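Local coordinates for serine protease inhibitor (PDB 2PEF), which probably inhibits serine endopeptidases as a member of the serpin family and is captured here in its latent state, at residues 81-84 with 89-92; 85-90 with 220-225; 100-105 with 156-161. All coordinates share one frame; numbering follows the deposited sequence. Where two conformers were deposited one is given.

Interaction 1 (81-84 with 89-92); sequences LPNE and LTIA
Asn83 lies against the start of strand 87-98, its side chain reaching over the backbone of Leu89. CB packs on Leu89 O at 3.4 Å, and CG continues over the same carbonyl. The amide then divides its work: OD1 accepts the Leu89 N-H (OD1 to N 3.1 Å), while ND2 rests against the methyl of Thr90, 3.6 Å from CG2. With CG anti to the backbone N (chi1 178°), the amide is swung over the Leu89 backbone, where OD1 can meet its N-H. The bond is bent, 142° at the hydrogen, and the N-H comes in from above the amide's carbonyl plane, 38° out of it. Asparagine suits this place because a short side chain can supply the acceptor for a strand N-H while the loop stays close. In the serpin fold this is the loop that leads from helix 67-80 into a strand of the large sheet A, where Thr90 pairs through its backbone with Ala165 of strand 158-169. Just past the helix, Leu81 contributes the apolar half of the contact. Its CD1 meets Ile91 CD1 at 3.8 Å, the two side chains crossing at about a right angle, and the same methyl lies 4.1 Å from Leu89 CD2. Leu36 of helix 35-46 touches both Leu81 and Ile91, so branched aliphatic residues fill the junction between helix and sheet. Pro82 O sits 3.8 Å from Leu89 CB. Nearby, one water donates to Leu81 O at 2.7 Å and to Leu89 O as well, tying loop to strand through two carbonyls.

Interaction 2 (85-90 with 220-225); sequences EKSKLT and NHYSFV
Ser87 turns its hydroxyl opposite its own amide nitrogen (chi1 177°), which aims OG at the edge of the Tyr222 ring, and Tyr222 sets CG opposite its carbonyl carbon (chi1 -54°), laying that ring beside Ser87 and Leu89. Ser87 OG comes up to the rim of the phenol, 3.6 Å from Tyr222 CD1, and also lies in the plane of the His221 imidazole, 3.5 Å from CD2. A water completes the link: it is hydrogen-bonded to Ser87 OG at 2.9 Å and accepts a hydrogen bond from Tyr222 N at 3.1 Å. A small hydroxyl fits here, since it can reach the water while sitting at the edges of both rings. Farther along the phenol, Leu89 crosses the tyrosine at about a right angle and brings CD2 obliquely to 3.2 Å from Tyr222 OH and 3.7 Å from CZ. The phenol oxygen has its polar partner in Pro82 O, while His221 CB covers part of one ring face and Phe166 stacks edge-to-face with the ring. Tyrosine thus offers an apolar ring to its neighbours and a hydroxyl to the loop. A phenylalanine here would probably keep much of the ring packing but leave Pro82 O without this hydroxyl mate. The contact joins strand 87-98, in sheet A of the serpin fold, to strand 222-229, which belongs to sheet B and pairs with strand 345-357.

Interaction 3 (100-105 with 156-161); sequences NDFMPS and DVMYLI
Next to the place where Phe102 packs on Val157 and Met158, Asp156 OD2 is gripped by two donors. Tyr159 OH gives it a short hydrogen bond, 2.6 Å to OD2, and Asp153 N gives another. The phenol arrives on the anti side of the carboxylate, 34° out of its plane, with OD2 in the plane of the tyrosine ring at its edge. Two donors on one oxygen would tend to favour the charged form of this buried aspartate. Tyr159 also packs on Ile133 of helix 127-140, while the next residue back, Met158, turns to the other side of the strand and reaches Phe102. Its CE methyl lies 3.4 Å from Phe102 CE2 and 3.7 Å from Phe102 CZ. The sulfur follows, SD standing 5.4 Å from the centroid of the Phe102 ring and 39° off the ring normal, an oblique Met-aromatic contact. A bend at the thioether (chi3 -94°) turns the methyl to the ring, something a flexible methionine can do where a stiff side chain could not. Within the serpin fold, this is where strand 158-169 of sheet A begins, alongside the end of strand 87-98, where Val157 is backbone hydrogen-bonded to Lys98. Strand 102-104, by contrast, pairs antiparallel with strand 298-300, so it meets sheet A here through side chains. Phe102 CB lies 4.1 Å from Val157 CB, and Leu305 touches both residues. A beta-branched valine offers a compact apolar surface to the neighbouring residue too: its CG1 is 4.0 Å from Asp101 CB. The carboxylate of Asp101 has another use, its OD2 forming a salt bridge with Lys98 NZ.

Interactions 1 and 2 are neighbours, their centres about 9 Å apart. They share Leu89 and Thr90 and are joined directly by Tyr222 OH and Pro82 O, 2.6 Å apart, so the loop after helix 67-80 is held by both sheets. Interaction 3 lies about 28 Å from the centre of interaction 1 and about 35 Å from that of interaction 2, toward the other end of strands 87-98 and 158-169, which run antiparallel side by side. Strand 158-169 is also flanked by strand 322-331, which lies between it and strand 310-318, as expected for the reactive-centre loop inserted into sheet A of a latent serpin.

Interaction 1 (81-84 with 89-92)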
ATOM      1  N   LEU A  81       6.854 -13.349   4.176  1.00 11.72           N
ATOM      2  CA  LEU A  81       5.926 -13.129   3.068  1.00 10.68           C
ATOM      3  C   LEU A  81       6.382 -13.947   1.865  1.00 11.46           C
ATOM      4  O   LEU A  81       7.488 -13.732   1.359  1.00 12.06           O
ATOM      5  CB  LEU A  81       5.819 -11.642   2.705  1.00 10.96           C
ATOM      6  CG  LEU A  81       4.859 -10.779   3.527  1.00 11.63           C
ATOM      7  CD1 LEU A  81       5.109  -9.303   3.232  1.00 12.04           C
ATOM      8  CD2 LEU A  81       3.384 -11.147   3.296  1.00 11.57           C
ATOM      9  N   PRO A  82       5.545 -14.912   1.426  1.00 11.22           N
ATOM     10  CA  PRO A  82       5.924 -15.793   0.329  1.00 11.57           C
ATOM     11  C   PRO A  82       6.240 -15.064  -0.973  1.00 11.89           C
ATOM     12  O   PRO A  82       5.632 -14.032  -1.293  1.00 11.84           O
ATOM     13  CB  PRO A  82       4.697 -16.690   0.158  1.00 11.40           C
ATOM     14  CG  PRO A  82       4.035 -16.679   1.506  1.00 11.62           C
ATOM     15  CD  PRO A  82       4.214 -15.256   1.962  1.00 11.68           C
ATOM     16  N   ASN A  83       7.198 -15.622  -1.704  1.00 11.13           N
ATOM     17  CA  ASN A  83       7.649 -15.085  -2.975  1.00 11.19           C
ATOM     18  C   ASN A  83       8.070 -16.254  -3.852  1.00 10.91           C
ATOM     19  O   ASN A  83       9.207 -16.727  -3.777  1.00 11.52           O
ATOM     20  CB  ASN A  83       8.816 -14.114  -2.760  1.00 11.60           C
ATOM     21  CG  ASN A  83       9.357 -13.551  -4.063  1.00 11.19           C
ATOM     22  OD1 ASN A  83       8.602 -13.286  -4.993  1.00 13.46           O
ATOM     23  ND2 ASN A  83      10.666 -13.357  -4.127  1.00 13.81           N
ATOM     24  N   GLU A  84       7.127 -16.735  -4.657  1.00 10.27           N
ATOM     25  CA  GLU A  84       7.337 -17.911  -5.501  1.00  9.84           C
ATOM     26  C   GLU A  84       6.861 -17.610  -6.904  1.00 11.32           C
ATOM     27  O   GLU A  84       6.113 -16.654  -7.120  1.00 10.78           O
ATOM     28  CB  GLU A  84       6.542 -19.107  -4.961  1.00  9.93           C
ATOM     29  CG  GLU A  84       6.885 -19.520  -3.526  1.00 10.35           C
ATOM     30  CD  GLU A  84       8.262 -20.152  -3.394  1.00 13.81           C
ATOM     31  OE1 GLU A  84       8.619 -20.991  -4.250  1.00 13.32           O
ATOM     32  OE2 GLU A  84       8.985 -19.816  -2.432  1.00 13.28           O
ATOM     33  N   LEU A  89       5.996 -11.674  -4.618  1.00 11.86           N
ATOM     34  CA  LEU A  89       5.904 -10.440  -3.855  1.00 13.18           C
ATOM     35  C   LEU A  89       7.302 -10.056  -3.386  1.00 13.12           C
ATOM     36  O   LEU A  89       7.930 -10.785  -2.614  1.00 13.54           O
ATOM     37  CB  LEU A  89       4.927 -10.576  -2.674  1.00 12.87           C
ATOM     38  CG  LEU A  89       4.642  -9.323  -1.832  1.00 13.34           C
ATOM     39  CD1 LEU A  89       4.017  -8.202  -2.653  1.00 15.89           C
ATOM     40  CD2 LEU A  89       3.746  -9.646  -0.657  1.00 14.53           C
ATOM     41  N   THR A  90       7.800  -8.929  -3.890  1.00 12.68           N
ATOM     42  CA  THR A  90       9.119  -8.438  -3.492  1.00 14.47           C
ATOM     43  C   THR A  90       9.008  -7.049  -2.878  1.00 13.76           C
ATOM     44  O   THR A  90       8.161  -6.246  -3.282  1.00 14.30           O
ATOM     45  CB  THR A  90      10.138  -8.423  -4.657  1.00 15.35           C
ATOM     46  OG1 THR A  90       9.598  -7.695  -5.766  1.00 16.88           O
ATOM     47  CG2 THR A  90      10.488  -9.848  -5.103  1.00 15.86           C
ATOM     48  N   ILE A  91       9.861  -6.788  -1.890  1.00 14.21           N
ATOM     49  CA  ILE A  91       9.864  -5.521  -1.162  1.00 14.25           C
ATOM     50  C   ILE A  91      11.263  -4.911  -1.219  1.00 14.11           C
ATOM     51  O   ILE A  91      12.261  -5.619  -1.093  1.00 15.72           O
ATOM     52  CB  ILE A  91       9.431  -5.719   0.317  1.00 15.67           C
ATOM     53  CG1 ILE A  91       8.003  -6.274   0.384  1.00 16.07           C
ATOM     54  CG2 ILE A  91       9.547  -4.411   1.106  1.00 14.60           C
ATOM     55  CD1 ILE A  91       7.623  -6.888   1.722  1.00 20.30           C
ATOM     56  N   ALA A  92      11.326  -3.595  -1.416  1.00 13.97           N
ATOM     57  CA  ALA A  92      12.603  -2.898  -1.502  1.00 13.40           C
ATOM     58  C   ALA A  92      12.550  -1.596  -0.730  1.00 14.22           C
ATOM     59  O   ALA A  92      11.574  -0.844  -0.808  1.00 13.91           O
ATOM     60  CB  ALA A  92      12.986  -2.644  -2.951  1.00 15.47           C
TER
HETATM   61  O   HOH W   1       8.325 -11.611  -0.139  1.00 19.33           O

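Interaction 2 (85-90 with 220-225)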
ATOM      1  N   GLU A  85       7.275 -18.434  -7.861  1.00 10.77           N
ATOM      2  CA  GLU A  85       6.743 -18.335  -9.216  1.00 11.99           C
ATOM      3  C   GLU A  85       5.214 -18.387  -9.166  1.00 11.63           C
ATOM      4  O   GLU A  85       4.633 -19.130  -8.364  1.00 13.26           O
ATOM      5  CB  GLU A  85       7.316 -19.437 -10.106  1.00 12.15           C
ATOM      6  CG  GLU A  85       8.738 -19.166 -10.577  1.00 15.87           C
ATOM      7  N   LYS A  86       4.579 -17.549  -9.985  1.00 10.83           N
ATOM      8  CA  LYS A  86       3.114 -17.402 -10.026  1.00 11.13           C
ATOM      9  C   LYS A  86       2.507 -16.787  -8.763  1.00 10.63           C
ATOM     10  O   LYS A  86       1.284 -16.704  -8.634  1.00 10.47           O
ATOM     11  CB  LYS A  86       2.422 -18.733 -10.359  1.00 12.87           C
ATOM     12  CG  LYS A  86       2.887 -19.357 -11.663  1.00 13.71           C
ATOM     13  CD  LYS A  86       1.922 -20.425 -12.134  1.00 17.28           C
ATOM     14  CE  LYS A  86       2.277 -20.903 -13.532  1.00 16.58           C
ATOM     15  NZ  LYS A  86       1.152 -21.643 -14.180  1.00 16.53           N
ATOM     16  N   SER A  87       3.368 -16.360  -7.841  1.00  9.16           N
ATOM     17  CA  SER A  87       2.935 -15.865  -6.540  1.00 10.06           C
ATOM     18  C   SER A  87       4.023 -14.959  -5.991  1.00 10.32           C
ATOM     19  O   SER A  87       4.499 -15.155  -4.866  1.00 11.12           O
ATOM     20  CB  SER A  87       2.686 -17.055  -5.599  1.00 10.93           C
ATOM     21  OG  SER A  87       2.335 -16.633  -4.295  1.00 11.15           O
ATOM     22  N   LYS A  88       4.413 -13.967  -6.795  1.00 10.08           N
ATOM     23  CA  LYS A  88       5.577 -13.131  -6.496  1.00 10.60           C
ATOM     24  C   LYS A  88       5.208 -11.919  -5.659  1.00 11.51           C
ATOM     25  O   LYS A  88       4.230 -11.226  -5.945  1.00 10.30           O
ATOM     26  CB  LYS A  88       6.267 -12.678  -7.793  1.00 11.81           C
ATOM     27  CG  LYS A  88       6.802 -13.818  -8.652  1.00 12.21           C
ATOM     28  CD  LYS A  88       7.361 -13.316  -9.977  1.00 11.57           C
ATOM     29  NZ  LYS A  88       9.689 -14.833 -13.007  1.00 31.02           N
ATOM     30  N   LEU A  89       5.996 -11.674  -4.618  1.00 11.86           N
ATOM     31  CA  LEU A  89       5.904 -10.440  -3.855  1.00 13.18           C
ATOM     32  C   LEU A  89       7.302 -10.056  -3.386  1.00 13.12           C
ATOM     33  O   LEU A  89       7.930 -10.785  -2.614  1.00 13.54           O
ATOM     34  CB  LEU A  89       4.927 -10.576  -2.674  1.00 12.87           C
ATOM     35  CG  LEU A  89       4.642  -9.323  -1.832  1.00 13.34           C
ATOM     36  CD1 LEU A  89       4.017  -8.202  -2.653  1.00 15.89           C
ATOM     37  CD2 LEU A  89       3.746  -9.646  -0.657  1.00 14.53           C
ATOM     38  N   THR A  90       7.800  -8.929  -3.890  1.00 12.68           N
ATOM     39  CA  THR A  90       9.119  -8.438  -3.492  1.00 14.47           C
ATOM     40  C   THR A  90       9.008  -7.049  -2.878  1.00 13.76           C
ATOM     41  O   THR A  90       8.161  -6.246  -3.282  1.00 14.30           O
ATOM     42  CB  THR A  90      10.138  -8.423  -4.657  1.00 15.35           C
ATOM     43  OG1 THR A  90       9.598  -7.695  -5.766  1.00 16.88           O
ATOM     44  CG2 THR A  90      10.488  -9.848  -5.103  1.00 15.86           C
ATOM     45  N   ASN A 220      -1.880 -20.385  -3.109  1.00  9.34           N
ATOM     46  CA  ASN A 220      -2.731 -19.986  -1.977  1.00 10.06           C
ATOM     47  C   ASN A 220      -2.102 -19.117  -0.886  1.00  9.39           C
ATOM     48  O   ASN A 220      -2.668 -18.983   0.204  1.00 10.44           O
ATOM     49  CB  ASN A 220      -3.416 -21.207  -1.356  1.00 10.48           C
ATOM     50  CG  ASN A 220      -4.504 -21.765  -2.249  1.00 14.80           C
ATOM     51  OD1 ASN A 220      -4.261 -22.670  -3.042  1.00 19.96           O
ATOM     52  ND2 ASN A 220      -5.698 -21.205  -2.145  1.00 15.50           N
ATOM     53  N   HIS A 221      -0.958 -18.505  -1.183  1.00  9.33           N
ATOM     54  CA  HIS A 221      -0.339 -17.562  -0.245  1.00  9.84           C
ATOM     55  C   HIS A 221      -1.101 -16.249  -0.194  1.00 10.48           C
ATOM     56  O   HIS A 221      -1.143 -15.572   0.844  1.00 10.39           O
ATOM     57  CB  HIS A 221       1.107 -17.295  -0.641  1.00 10.16           C
ATOM     58  CG  HIS A 221       1.932 -18.534  -0.735  1.00 11.58           C
ATOM     59  ND1 HIS A 221       2.170 -19.352   0.348  1.00 12.16           N
ATOM     60  CD2 HIS A 221       2.582 -19.094  -1.782  1.00 12.76           C
ATOM     61  CE1 HIS A 221       2.934 -20.363  -0.028  1.00 10.85           C
ATOM     62  NE2 HIS A 221       3.196 -20.229  -1.317  1.00  9.31           N
ATOM     63  N   TYR A 222      -1.697 -15.894  -1.327  1.00  9.18           N
ATOM     64  CA  TYR A 222      -2.434 -14.639  -1.459  1.00  8.41           C
ATOM     65  C   TYR A 222      -3.783 -14.889  -2.098  1.00  8.29           C
ATOM     66  O   TYR A 222      -3.962 -15.860  -2.827  1.00  9.86           O
ATOM     67  CB  TYR A 222      -1.637 -13.628  -2.290  1.00  9.87           C
ATOM     68  CG  TYR A 222      -0.246 -13.404  -1.744  1.00 11.34           C
ATOM     69  CD1 TYR A 222       0.872 -13.924  -2.395  1.00 12.89           C
ATOM     70  CD2 TYR A 222      -0.053 -12.694  -0.563  1.00 12.78           C
ATOM     71  CE1 TYR A 222       2.155 -13.725  -1.883  1.00 10.62           C
ATOM     72  CE2 TYR A 222       1.217 -12.490  -0.042  1.00 10.42           C
ATOM     73  CZ  TYR A 222       2.315 -13.013  -0.704  1.00 10.42           C
ATOM     74  OH  TYR A 222       3.571 -12.817  -0.184  1.00 12.35           O
ATOM     75  N   SER A 223      -4.733 -14.007  -1.808  1.00 10.15           N
ATOM     76  CA  SER A 223      -6.049 -14.062  -2.421  1.00  9.31           C
ATOM     77  C   SER A 223      -6.558 -12.666  -2.751  1.00 10.84           C
ATOM     78  O   SER A 223      -6.046 -11.664  -2.249  1.00  9.12           O
ATOM     79  CB  SER A 223      -7.053 -14.782  -1.515  1.00  9.86           C
ATOM     80  OG  SER A 223      -6.707 -16.148  -1.366  1.00 10.93           O
ATOM     81  N   PHE A 224      -7.565 -12.630  -3.613  1.00 10.90           N
ATOM     82  CA  PHE A 224      -8.212 -11.400  -4.015  1.00 10.44           C
ATOM     83  C   PHE A 224      -9.585 -11.368  -3.352  1.00 11.80           C
ATOM     84  O   PHE A 224     -10.398 -12.276  -3.546  1.00 11.97           O
ATOM     85  CB  PHE A 224      -8.344 -11.368  -5.544  1.00 12.20           C
ATOM     86  CG  PHE A 224      -8.876 -10.072  -6.089  1.00 12.36           C
ATOM     87  CD1 PHE A 224      -8.006  -9.051  -6.465  1.00 13.61           C
ATOM     88  CD2 PHE A 224     -10.245  -9.879  -6.258  1.00 12.62           C
ATOM     89  CE1 PHE A 224      -8.487  -7.851  -6.981  1.00 11.48           C
ATOM     90  CE2 PHE A 224     -10.733  -8.676  -6.770  1.00 11.24           C
ATOM     91  CZ  PHE A 224      -9.851  -7.668  -7.139  1.00 14.87           C
ATOM     92  N   VAL A 225      -9.818 -10.327  -2.558  1.00 11.15           N
ATOM     93  CA  VAL A 225     -11.097 -10.114  -1.889  1.00 11.47           C
ATOM     94  C   VAL A 225     -11.895  -9.071  -2.671  1.00 11.15           C
ATOM     95  O   VAL A 225     -11.372  -8.000  -2.972  1.00 10.87           O
ATOM     96  CB  VAL A 225     -10.867  -9.632  -0.432  1.00 12.34           C
ATOM     97  CG1 VAL A 225     -12.182  -9.210   0.235  1.00 12.27           C
ATOM     98  CG2 VAL A 225     -10.168 -10.716   0.379  1.00 12.47           C
TER
HETATM   99  O   HOH W   2      -0.512 -17.188  -3.838  1.00 11.85           O

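Interaction 3 (100-105 with 156-161)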
ATOM      1  N   ASN A 100      27.073  16.039   1.081  1.00 19.61           N
ATOM      2  CA  ASN A 100      27.706  17.308   1.447  1.00 20.02           C
ATOM      3  C   ASN A 100      27.069  17.989   2.653  1.00 19.86           C
ATOM      4  O   ASN A 100      27.751  18.670   3.417  1.00 20.18           O
ATOM      5  CB  ASN A 100      27.701  18.273   0.255  1.00 20.16           C
ATOM      6  CG  ASN A 100      28.724  17.907  -0.813  1.00 21.08           C
ATOM      7  OD1 ASN A 100      28.606  18.333  -1.964  1.00 20.95           O
ATOM      8  ND2 ASN A 100      29.733  17.124  -0.439  1.00 21.82           N
ATOM      9  N   ASP A 101      25.762  17.796   2.819  1.00 19.78           N
ATOM     10  CA  ASP A 101      24.990  18.555   3.801  1.00 20.53           C
ATOM     11  C   ASP A 101      24.431  17.718   4.953  1.00 20.55           C
ATOM     12  O   ASP A 101      23.910  18.271   5.927  1.00 20.47           O
ATOM     13  CB  ASP A 101      23.853  19.318   3.104  1.00 20.85           C
ATOM     14  CG  ASP A 101      24.359  20.430   2.189  1.00 23.53           C
ATOM     15  OD1 ASP A 101      25.554  20.796   2.268  1.00 25.50           O
ATOM     16  OD2 ASP A 101      23.550  20.951   1.391  1.00 24.04           O
ATOM     17  N   PHE A 102      24.541  16.396   4.848  1.00 20.03           N
ATOM     18  CA  PHE A 102      23.959  15.510   5.851  1.00 20.18           C
ATOM     19  C   PHE A 102      24.848  14.333   6.236  1.00 20.44           C
ATOM     20  O   PHE A 102      25.318  13.581   5.378  1.00 21.02           O
ATOM     21  CB  PHE A 102      22.586  15.010   5.385  1.00 19.52           C
ATOM     22  CG  PHE A 102      21.851  14.214   6.421  1.00 19.89           C
ATOM     23  CD1 PHE A 102      21.137  14.850   7.429  1.00 20.47           C
ATOM     24  CD2 PHE A 102      21.878  12.824   6.395  1.00 18.34           C
ATOM     25  CE1 PHE A 102      20.463  14.115   8.395  1.00 20.02           C
ATOM     26  CE2 PHE A 102      21.205  12.084   7.357  1.00 20.53           C
ATOM     27  CZ  PHE A 102      20.495  12.732   8.359  1.00 19.57           C
ATOM     28  N   MET A 103      25.052  14.174   7.543  1.00 20.58           N
ATOM     29  CA  MET A 103      25.812  13.062   8.092  1.00 20.26           C
ATOM     30  C   MET A 103      24.875  12.132   8.860  1.00 20.26           C
ATOM     31  O   MET A 103      24.466  12.452   9.979  1.00 19.81           O
ATOM     32  CB  MET A 103      26.928  13.574   9.007  1.00 20.95           C
ATOM     33  CG  MET A 103      27.877  12.492   9.494  1.00 21.37           C
ATOM     34  N   PRO A 104      24.529  10.978   8.259  1.00 19.68           N
ATOM     35  CA  PRO A 104      23.618  10.033   8.907  1.00 19.64           C
ATOM     36  C   PRO A 104      24.246   9.349  10.115  1.00 19.42           C
ATOM     37  O   PRO A 104      25.452   9.089  10.124  1.00 20.52           O
ATOM     38  CB  PRO A 104      23.332   8.996   7.813  1.00 19.46           C
ATOM     39  CG  PRO A 104      23.855   9.579   6.550  1.00 20.49           C
ATOM     40  CD  PRO A 104      24.963  10.496   6.937  1.00 20.16           C
ATOM     41  N   SER A 105      23.419   9.069  11.121  1.00 18.97           N
ATOM     42  CA  SER A 105      23.885   8.384  12.321  0.50 18.75           C
ATOM     43  C   SER A 105      24.100   6.898  12.043  1.00 18.24           C
ATOM     44  O   SER A 105      23.310   6.260  11.344  1.00 17.68           O
ATOM     45  CB  SER A 105      22.910   8.593  13.481  0.50 19.04           C
ATOM     46  OG  SER A 105      22.920   9.946  13.911  0.50 18.79           O
ATOM     47  N   ASP A 156      16.163  19.853   0.346  1.00 23.60           N
ATOM     48  CA  ASP A 156      16.187  18.392   0.503  1.00 22.52           C
ATOM     49  C   ASP A 156      17.563  17.830   0.836  1.00 21.75           C
ATOM     50  O   ASP A 156      18.555  18.159   0.180  1.00 21.93           O
ATOM     51  CB  ASP A 156      15.657  17.709  -0.763  1.00 23.35           C
ATOM     52  CG  ASP A 156      14.194  18.019  -1.034  1.00 24.43           C
ATOM     53  OD1 ASP A 156      13.508  18.535  -0.128  1.00 24.08           O
ATOM     54  OD2 ASP A 156      13.729  17.732  -2.157  1.00 26.02           O
ATOM     55  N   VAL A 157      17.617  16.973   1.855  1.00 20.25           N
ATOM     56  CA  VAL A 157      18.869  16.320   2.249  1.00 19.39           C
ATOM     57  C   VAL A 157      18.738  14.805   2.421  1.00 18.96           C
ATOM     58  O   VAL A 157      19.736  14.090   2.359  1.00 18.18           O
ATOM     59  CB  VAL A 157      19.489  16.923   3.540  1.00 19.01           C
ATOM     60  CG1 VAL A 157      20.027  18.335   3.288  1.00 17.85           C
ATOM     61  CG2 VAL A 157      18.491  16.906   4.684  1.00 20.09           C
ATOM     62  N   MET A 158      17.518  14.325   2.653  1.00 19.40           N
ATOM     63  CA  MET A 158      17.279  12.888   2.789  1.00 19.20           C
ATOM     64  C   MET A 158      15.903  12.452   2.294  1.00 17.84           C
ATOM     65  O   MET A 158      14.896  13.093   2.586  1.00 17.45           O
ATOM     66  CB  MET A 158      17.489  12.411   4.234  1.00 19.25           C
ATOM     67  CG  MET A 158      17.387  10.887   4.376  1.00 20.08           C
ATOM     68  SD  MET A 158      17.053  10.267   6.033  1.00 24.35           S
ATOM     69  CE  MET A 158      18.719   9.945   6.593  1.00 23.75           C
ATOM     70  N   TYR A 159      15.881  11.357   1.537  1.00 14.75           N
ATOM     71  CA  TYR A 159      14.639  10.700   1.162  1.00 13.96           C
ATOM     72  C   TYR A 159      14.653   9.268   1.687  1.00 13.37           C
ATOM     73  O   TYR A 159      15.698   8.613   1.708  1.00 11.69           O
ATOM     74  CB  TYR A 159      14.472  10.648  -0.356  1.00 13.68           C
ATOM     75  CG  TYR A 159      14.495  11.965  -1.102  1.00 12.33           C
ATOM     76  CD1 TYR A 159      15.096  12.050  -2.356  1.00 13.67           C
ATOM     77  CD2 TYR A 159      13.907  13.117  -0.574  1.00 11.30           C
ATOM     78  CE1 TYR A 159      15.118  13.241  -3.065  1.00 12.09           C
ATOM     79  CE2 TYR A 159      13.924  14.316  -1.279  1.00  9.97           C
ATOM     80  CZ  TYR A 159      14.530  14.366  -2.524  1.00 12.16           C
ATOM     81  OH  TYR A 159      14.557  15.542  -3.229  1.00 15.31           O
ATOM     82  N   LEU A 160      13.481   8.791   2.095  1.00 12.88           N
ATOM     83  CA  LEU A 160      13.285   7.390   2.440  1.00 11.82           C
ATOM     84  C   LEU A 160      12.203   6.860   1.511  1.00 11.23           C
ATOM     85  O   LEU A 160      11.165   7.495   1.333  1.00 10.80           O
ATOM     86  CB  LEU A 160      12.873   7.229   3.908  1.00 11.23           C
ATOM     87  CG  LEU A 160      13.809   7.834   4.964  1.00 14.17           C
ATOM     88  CD1 LEU A 160      13.472   9.306   5.244  1.00 17.07           C
ATOM     89  CD2 LEU A 160      13.751   7.037   6.255  1.00 17.82           C
ATOM     90  N   ILE A 161      12.458   5.707   0.904  1.00 11.08           N
ATOM     91  CA  ILE A 161      11.556   5.165  -0.109  1.00 11.09           C
ATOM     92  C   ILE A 161      11.350   3.674   0.092  1.00 10.90           C
ATOM     93  O   ILE A 161      12.311   2.928   0.290  1.00 11.57           O
ATOM     94  CB  ILE A 161      12.073   5.418  -1.559  1.00 10.03           C
ATOM     95  CG1 ILE A 161      12.351   6.909  -1.792  1.00 10.77           C
ATOM     96  CG2 ILE A 161      11.060   4.899  -2.589  1.00 12.70           C
ATOM     97  CD1 ILE A 161      13.123   7.220  -3.058  1.00 10.71           C
TER